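Side-chain contacts in hypothetical protein Atu1540 (Agrobacterium tumefaciens str. C58, PDB 2HWJ), which is of unknown function but belongs to a family of putative ParB-like nucleases and may act on nucleic acid: residues F159-F164 with P198-V203; R167-D172 with L182-K187. All blocks are in the same frame, centred on the assembly; numbering follows the deposited sequence.

Interaction 1 of 2, residues F159-F164 with P198-V203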
loop_
_atom_site.group_PDB
_atom_site.type_symbol
_atom_site.label_atom_id
_atom_site.label_comp_id
_atom_site.label_asym_id
_atom_site.label_seq_id
_atom_site.Cartn_x
_atom_site.Cartn_y
_atom_site.Cartn_z
ATOM N N PHE A 159 12.580 11.034 -6.677
ATOM C CA PHE A 159 12.690 11.300 -8.060
ATOM C C PHE A 159 11.531 12.157 -8.604
ATOM O O PHE A 159 11.714 12.916 -9.568
ATOM C CB PHE A 159 12.935 10.011 -8.832
ATOM C CG PHE A 159 14.411 9.660 -8.940
ATOM C CD1 PHE A 159 14.933 8.529 -8.308
ATOM C CD2 PHE A 159 15.300 10.509 -9.633
ATOM C CE1 PHE A 159 16.313 8.228 -8.411
ATOM C CE2 PHE A 159 16.679 10.222 -9.742
ATOM C CZ PHE A 159 17.175 9.070 -9.143
ATOM N N GLY A 160 10.374 12.086 -7.935
ATOM C CA GLY A 160 9.224 12.957 -8.223
ATOM C C GLY A 160 9.489 14.405 -7.905
ATOM O O GLY A 160 9.213 15.305 -8.702
ATOM N N TRP A 161 10.097 14.623 -6.755
ATOM C CA TRP A 161 10.543 15.955 -6.351
ATOM C C TRP A 161 11.666 16.472 -7.251
ATOM O O TRP A 161 11.654 17.656 -7.652
ATOM C CB TRP A 161 10.949 15.961 -4.879
ATOM C CG TRP A 161 9.711 15.994 -4.012
ATOM C CD1 TRP A 161 8.998 14.924 -3.544
ATOM C CD2 TRP A 161 8.986 17.153 -3.622
ATOM N NE1 TRP A 161 7.916 15.349 -2.866
ATOM C CE2 TRP A 161 7.871 16.712 -2.895
ATOM C CE3 TRP A 161 9.194 18.541 -3.791
ATOM C CZ2 TRP A 161 6.968 17.585 -2.314
ATOM C CZ3 TRP A 161 8.286 19.424 -3.224
ATOM C CH2 TRP A 161 7.182 18.933 -2.480
ATOM N N ALA A 162 12.608 15.595 -7.594
ATOM C CA ALA A 162 13.658 16.006 -8.495
ATOM C C ALA A 162 13.096 16.414 -9.869
ATOM O O ALA A 162 13.514 17.390 -10.431
ATOM C CB ALA A 162 14.712 14.920 -8.631
ATOM N N ASP A 163 12.130 15.687 -10.401
ATOM C CA ASP A 163 11.584 16.120 -11.644
ATOM C C ASP A 163 10.857 17.507 -11.496
ATOM O O ASP A 163 11.021 18.412 -12.303
ATOM C CB ASP A 163 10.740 15.004 -12.265
ATOM C CG ASP A 163 9.748 15.547 -13.326
ATOM O OD1 ASP A 163 10.211 16.269 -14.273
ATOM O OD2 ASP A 163 8.505 15.294 -13.236
ATOM N N PHE A 164 10.103 17.707 -10.432
ATOM C CA PHE A 164 9.471 18.998 -10.190
ATOM C C PHE A 164 10.548 20.105 -10.198
ATOM O O PHE A 164 10.455 21.049 -10.962
ATOM C CB PHE A 164 8.735 18.893 -8.860
ATOM C CG PHE A 164 8.130 20.183 -8.353
ATOM C CD1 PHE A 164 6.954 20.666 -8.873
ATOM C CD2 PHE A 164 8.696 20.862 -7.280
ATOM C CE1 PHE A 164 6.379 21.806 -8.376
ATOM C CE2 PHE A 164 8.105 22.023 -6.793
ATOM C CZ PHE A 164 6.966 22.478 -7.351
ATOM N N PRO A 198 4.073 13.763 -3.605
ATOM C CA PRO A 198 3.885 12.963 -2.392
ATOM C C PRO A 198 4.680 13.559 -1.255
ATOM O O PRO A 198 5.836 13.915 -1.429
ATOM C CB PRO A 198 4.531 11.639 -2.774
ATOM C CG PRO A 198 5.615 12.022 -3.794
ATOM C CD PRO A 198 5.005 13.128 -4.571
ATOM N N GLY A 199 4.111 13.653 -0.081
ATOM C CA GLY A 199 4.869 14.175 1.054
ATOM C C GLY A 199 4.689 15.662 1.140
ATOM O O GLY A 199 5.336 16.288 1.975
ATOM N N TRP A 200 3.835 16.245 0.282
ATOM C CA TRP A 200 3.667 17.671 0.316
ATOM C C TRP A 200 3.007 18.140 1.601
ATOM O O TRP A 200 2.060 17.555 2.132
ATOM C CB TRP A 200 2.905 18.212 -0.868
ATOM C CG TRP A 200 2.665 19.738 -0.824
ATOM C CD1 TRP A 200 3.474 20.725 -1.361
ATOM C CD2 TRP A 200 1.528 20.423 -0.270
ATOM N NE1 TRP A 200 2.900 21.969 -1.170
ATOM C CE2 TRP A 200 1.706 21.811 -0.507
ATOM C CE3 TRP A 200 0.378 20.009 0.390
ATOM C CZ2 TRP A 200 0.766 22.782 -0.081
ATOM C CZ3 TRP A 200 -0.573 21.016 0.849
ATOM C CH2 TRP A 200 -0.354 22.362 0.595
ATOM N N CYS A 201 3.456 19.320 1.974
ATOM C CA CYS A 201 3.606 19.730 3.321
ATOM C C CYS A 201 3.564 21.283 3.334
ATOM O O CYS A 201 4.581 21.926 3.447
ATOM C CB CYS A 201 4.991 19.213 3.734
ATOM S SG CYS A 201 5.199 19.112 5.511
ATOM N N GLY A 202 2.406 21.892 3.164
ATOM C CA GLY A 202 2.322 23.335 3.219
ATOM C C GLY A 202 0.939 23.830 3.586
ATOM O O GLY A 202 0.080 23.033 4.033
ATOM N N VAL A 203 0.696 25.136 3.391
ATOM C CA VAL A 203 -0.626 25.683 3.712
ATOM C C VAL A 203 -1.682 25.314 2.649
ATOM O O VAL A 203 -1.417 25.389 1.433
ATOM C CB VAL A 203 -0.566 27.216 4.064
ATOM C CG1 VAL A 203 -1.921 27.751 4.613
ATOM C CG2 VAL A 203 0.569 27.477 5.075
#

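Interaction 2 of 2, residues R167-D172 with L182-K187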
loop_
_atom_site.group_PDB
_atom_site.type_symbol
_atom_site.label_atom_id
_atom_site.label_comp_id
_atom_site.label_asym_id
_atom_site.label_seq_id
_atom_site.Cartn_x
_atom_site.Cartn_y
_atom_site.Cartn_z
ATOM N N ARG A 167 12.360 21.193 -13.508
ATOM C CA ARG A 167 11.658 22.005 -14.507
ATOM C C ARG A 167 11.534 23.470 -14.083
ATOM O O ARG A 167 10.987 24.263 -14.781
ATOM C CB ARG A 167 10.299 21.403 -14.810
ATOM C CG ARG A 167 10.293 19.903 -14.770
ATOM C CD ARG A 167 8.904 19.323 -14.929
ATOM N NE ARG A 167 8.664 19.117 -16.333
ATOM C CZ ARG A 167 8.448 17.943 -16.918
ATOM N NH1 ARG A 167 8.432 16.825 -16.217
ATOM N NH2 ARG A 167 8.243 17.901 -18.234
ATOM N N ARG A 168 12.115 23.811 -12.943
ATOM C CA ARG A 168 11.842 25.065 -12.251
ATOM C C ARG A 168 13.061 25.720 -11.674
ATOM O O ARG A 168 13.017 26.849 -11.328
ATOM C CB ARG A 168 10.926 24.785 -11.077
ATOM C CG ARG A 168 9.498 24.764 -11.496
ATOM C CD ARG A 168 8.615 24.234 -10.424
ATOM N NE ARG A 168 7.292 23.974 -10.983
ATOM C CZ ARG A 168 6.955 22.844 -11.582
ATOM N NH1 ARG A 168 7.859 21.881 -11.659
ATOM N NH2 ARG A 168 5.724 22.664 -12.063
ATOM N N ILE A 169 14.139 24.995 -11.458
ATOM C CA ILE A 169 15.310 25.655 -10.966
ATOM C C ILE A 169 16.389 25.477 -12.035
ATOM O O ILE A 169 16.575 24.387 -12.598
ATOM C CB ILE A 169 15.708 25.130 -9.589
ATOM C CG1 ILE A 169 14.623 25.398 -8.536
ATOM C CG2 ILE A 169 17.030 25.742 -9.126
ATOM C CD1 ILE A 169 14.998 24.758 -7.150
ATOM N N ASP A 170 17.050 26.579 -12.335
ATOM C CA ASP A 170 18.115 26.675 -13.327
ATOM C C ASP A 170 19.301 25.743 -12.926
ATOM O O ASP A 170 19.703 25.811 -11.773
ATOM C CB ASP A 170 18.480 28.167 -13.304
ATOM C CG ASP A 170 19.507 28.571 -14.297
ATOM O OD1 ASP A 170 20.098 27.767 -15.041
ATOM O OD2 ASP A 170 19.756 29.801 -14.331
ATOM N N ARG A 171 19.840 24.872 -13.813
ATOM C CA ARG A 171 21.013 24.023 -13.402
ATOM C C ARG A 171 22.251 24.844 -12.956
ATOM O O ARG A 171 23.033 24.426 -12.072
ATOM C CB ARG A 171 21.521 23.101 -14.503
ATOM C CG ARG A 171 20.500 22.404 -15.293
ATOM C CD ARG A 171 21.040 22.231 -16.780
ATOM N NE ARG A 171 20.226 21.217 -17.486
ATOM C CZ ARG A 171 19.979 21.189 -18.798
ATOM N NH1 ARG A 171 20.499 22.123 -19.609
ATOM N NH2 ARG A 171 19.207 20.216 -19.299
ATOM N N ASP A 172 22.434 25.968 -13.623
ATOM C CA ASP A 172 23.433 26.914 -13.277
ATOM C C ASP A 172 23.313 27.456 -11.843
ATOM O O ASP A 172 24.322 27.851 -11.248
ATOM C CB ASP A 172 23.453 28.029 -14.351
ATOM C CG ASP A 172 23.902 27.476 -15.727
ATOM O OD1 ASP A 172 24.248 26.262 -15.774
ATOM O OD2 ASP A 172 23.927 28.221 -16.747
ATOM N N LEU A 182 18.826 25.277 -2.894
ATOM C CA LEU A 182 18.086 24.557 -1.902
ATOM C C LEU A 182 17.050 25.518 -1.389
ATOM O O LEU A 182 15.880 25.163 -1.217
ATOM C CB LEU A 182 19.019 24.176 -0.746
ATOM C CG LEU A 182 18.722 22.930 0.052
ATOM C CD1 LEU A 182 19.349 23.006 1.433
ATOM C CD2 LEU A 182 17.223 22.651 0.120
ATOM N N ALA A 183 17.491 26.764 -1.199
ATOM C CA ALA A 183 16.626 27.823 -0.651
ATOM C C ALA A 183 15.439 28.052 -1.580
ATOM O O ALA A 183 14.314 28.227 -1.120
ATOM C CB ALA A 183 17.438 29.172 -0.357
ATOM N N GLU A 184 15.694 28.010 -2.880
ATOM C CA GLU A 184 14.620 28.090 -3.839
ATOM C C GLU A 184 13.658 26.927 -3.737
ATOM O O GLU A 184 12.446 27.146 -3.720
ATOM C CB GLU A 184 15.153 28.245 -5.267
ATOM C CG GLU A 184 15.154 29.706 -5.625
ATOM C CD GLU A 184 14.689 30.026 -7.073
ATOM O OE1 GLU A 184 13.988 29.167 -7.730
ATOM O OE2 GLU A 184 15.017 31.185 -7.522
ATOM N N ALA A 185 14.210 25.724 -3.671
ATOM C CA ALA A 185 13.445 24.521 -3.613
ATOM C C ALA A 185 12.516 24.541 -2.413
ATOM O O ALA A 185 11.320 24.123 -2.445
ATOM C CB ALA A 185 14.391 23.326 -3.486
HETATM N N MSE A 186 13.095 25.023 -1.327
HETATM C CA MSE A 186 12.370 25.175 -0.083
HETATM C C MSE A 186 11.189 26.181 -0.232
HETATM O O MSE A 186 10.078 25.928 0.252
HETATM C CB MSE A 186 13.366 25.535 0.998
HETATM C CG MSE A 186 12.808 25.649 2.341
HETATM SE SE MSE A 186 11.899 24.014 2.902
HETATM C CE MSE A 186 11.478 24.597 4.774
ATOM N N LYS A 187 11.415 27.306 -0.919
ATOM C CA LYS A 187 10.303 28.203 -1.239
ATOM C C LYS A 187 9.289 27.458 -2.152
ATOM O O LYS A 187 8.087 27.707 -2.044
ATOM C CB LYS A 187 10.810 29.484 -1.855
ATOM C CG LYS A 187 9.827 30.410 -2.459
ATOM C CD LYS A 187 10.448 31.840 -2.313
ATOM C CE LYS A 187 9.860 32.916 -3.225
ATOM N NZ LYS A 187 10.885 33.329 -4.256
#

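Interaction 1 of 2, residues F159-F164 with P198-V203
Trp161, on helix 157-166, meets Pro198 and Trp200 of the irregular segment 198-203. One polar bond crosses: Trp161 NE1 donates to Pro198 O at 2.9 Å. The N-H points almost straight at the oxygen (170°). The oxygen lies at the indole edge, in the ring plane, while the nitrogen is tilted modestly from the carbonyl plane. Trp161 CG stands anti to its own carbonyl carbon (chi1 -78°), and this swings the indole off the helix toward the loop.

The apolar contacts across the segments are loose. The Pro198 ring lies off the NE1-CD1 edge of the indole, displaced to one side of its plane, with CG 4.5 Å from Trp161 CD1. The two tryptophans meet edge to edge, Trp161 CH2 lying 4.3 Å from Trp200 CD1.

Around the contact, Tyr149 stacks on Trp161, and Ala140 and Leu143 of helix 135-146 also pack on it. Cys201 forms a disulfide with Cys201 of the second subunit.

The buried indole N-H thus has an acceptor in the loop backbone. With the Gly199-Ala150 backbone bond and that of Trp200 NE1 to Ser191 O, it helps hold the loop, three residues before the intersubunit disulfide.

Interaction 2 of 2, residues R167-D172 with L182-K187
Ile169, in the turn between helices 157-166 and 171-176, packs against Glu184 and Ala185 of helix 178-189. The nearest pair of CA atoms is that of Ile169 and Glu184, 7.6 Å apart.

Arg168, just before it, starts toward the helix, but its guanidinium group turns away. The charged end has its partners outside the two segments. NE forms a salt bridge with Glu193, NH2 one with Glu98 of the third subunit, and NH1 a hydrogen bond to Phe164 O.

Ile169 carries the contact. Its CG1 branch is anti to the carbonyl carbon (chi1 -62°), and chi2 is extended (176°), which sends CD1 out to the helix. Ile169 CD1 touches the backbone there, 3.7 Å from Ala185 N. It also lies 4.0 Å from Ala185 CB and equally 4.0 Å from Glu184 CB. The Glu184 chain is bent at chi2 and runs past Ile169 in the opposite direction. Its OE1 rests 3.9 Å from Ile169 CG1. This is a van der Waals contact of a carboxylate oxygen with a methylene, and not a bond. Leu139 of helix 135-146 and Leu188 also touch Ile169, and Leu143 packs on Ala185.

Asp170 is the N-cap of helix 171-176. Its OD1 accepts from Asp172 N at 3.3 Å, and the N-H comes from above the carboxylate plane. The bond stays within the segment. It caps the start of the helix directly after Ile169, though it is long and bent (138°).

Across the two segments the attraction is therefore van der Waals contact, centred on one buried isoleucine. Polar groups lie around it: the Glu184 carboxylate at the exposed margin, and the Arg168 guanidinium directed to carboxylates and a carbonyl outside the pair.

Overall arrangement
From the N terminus, the chain first builds the mixed four-stranded sheet and its helices, then reaches helix 135-146 and helix 157-166. Helix 157-166 provides the first side of interaction 1. The turn after it enters interaction 2, which closes a short loop through helix 171-176 onto helix 178-189. The chain then runs on to 198-203 and closes the longer loop of interaction 1. Interaction 2 lies wholly within that longer loop, and the two do not cross. Their centres are 13 Å apart. Interaction 1 ties the C-terminal tail to helix 157-166. Interaction 2 ties the turn after that helix to helix 178-189. Both also touch the third subunit.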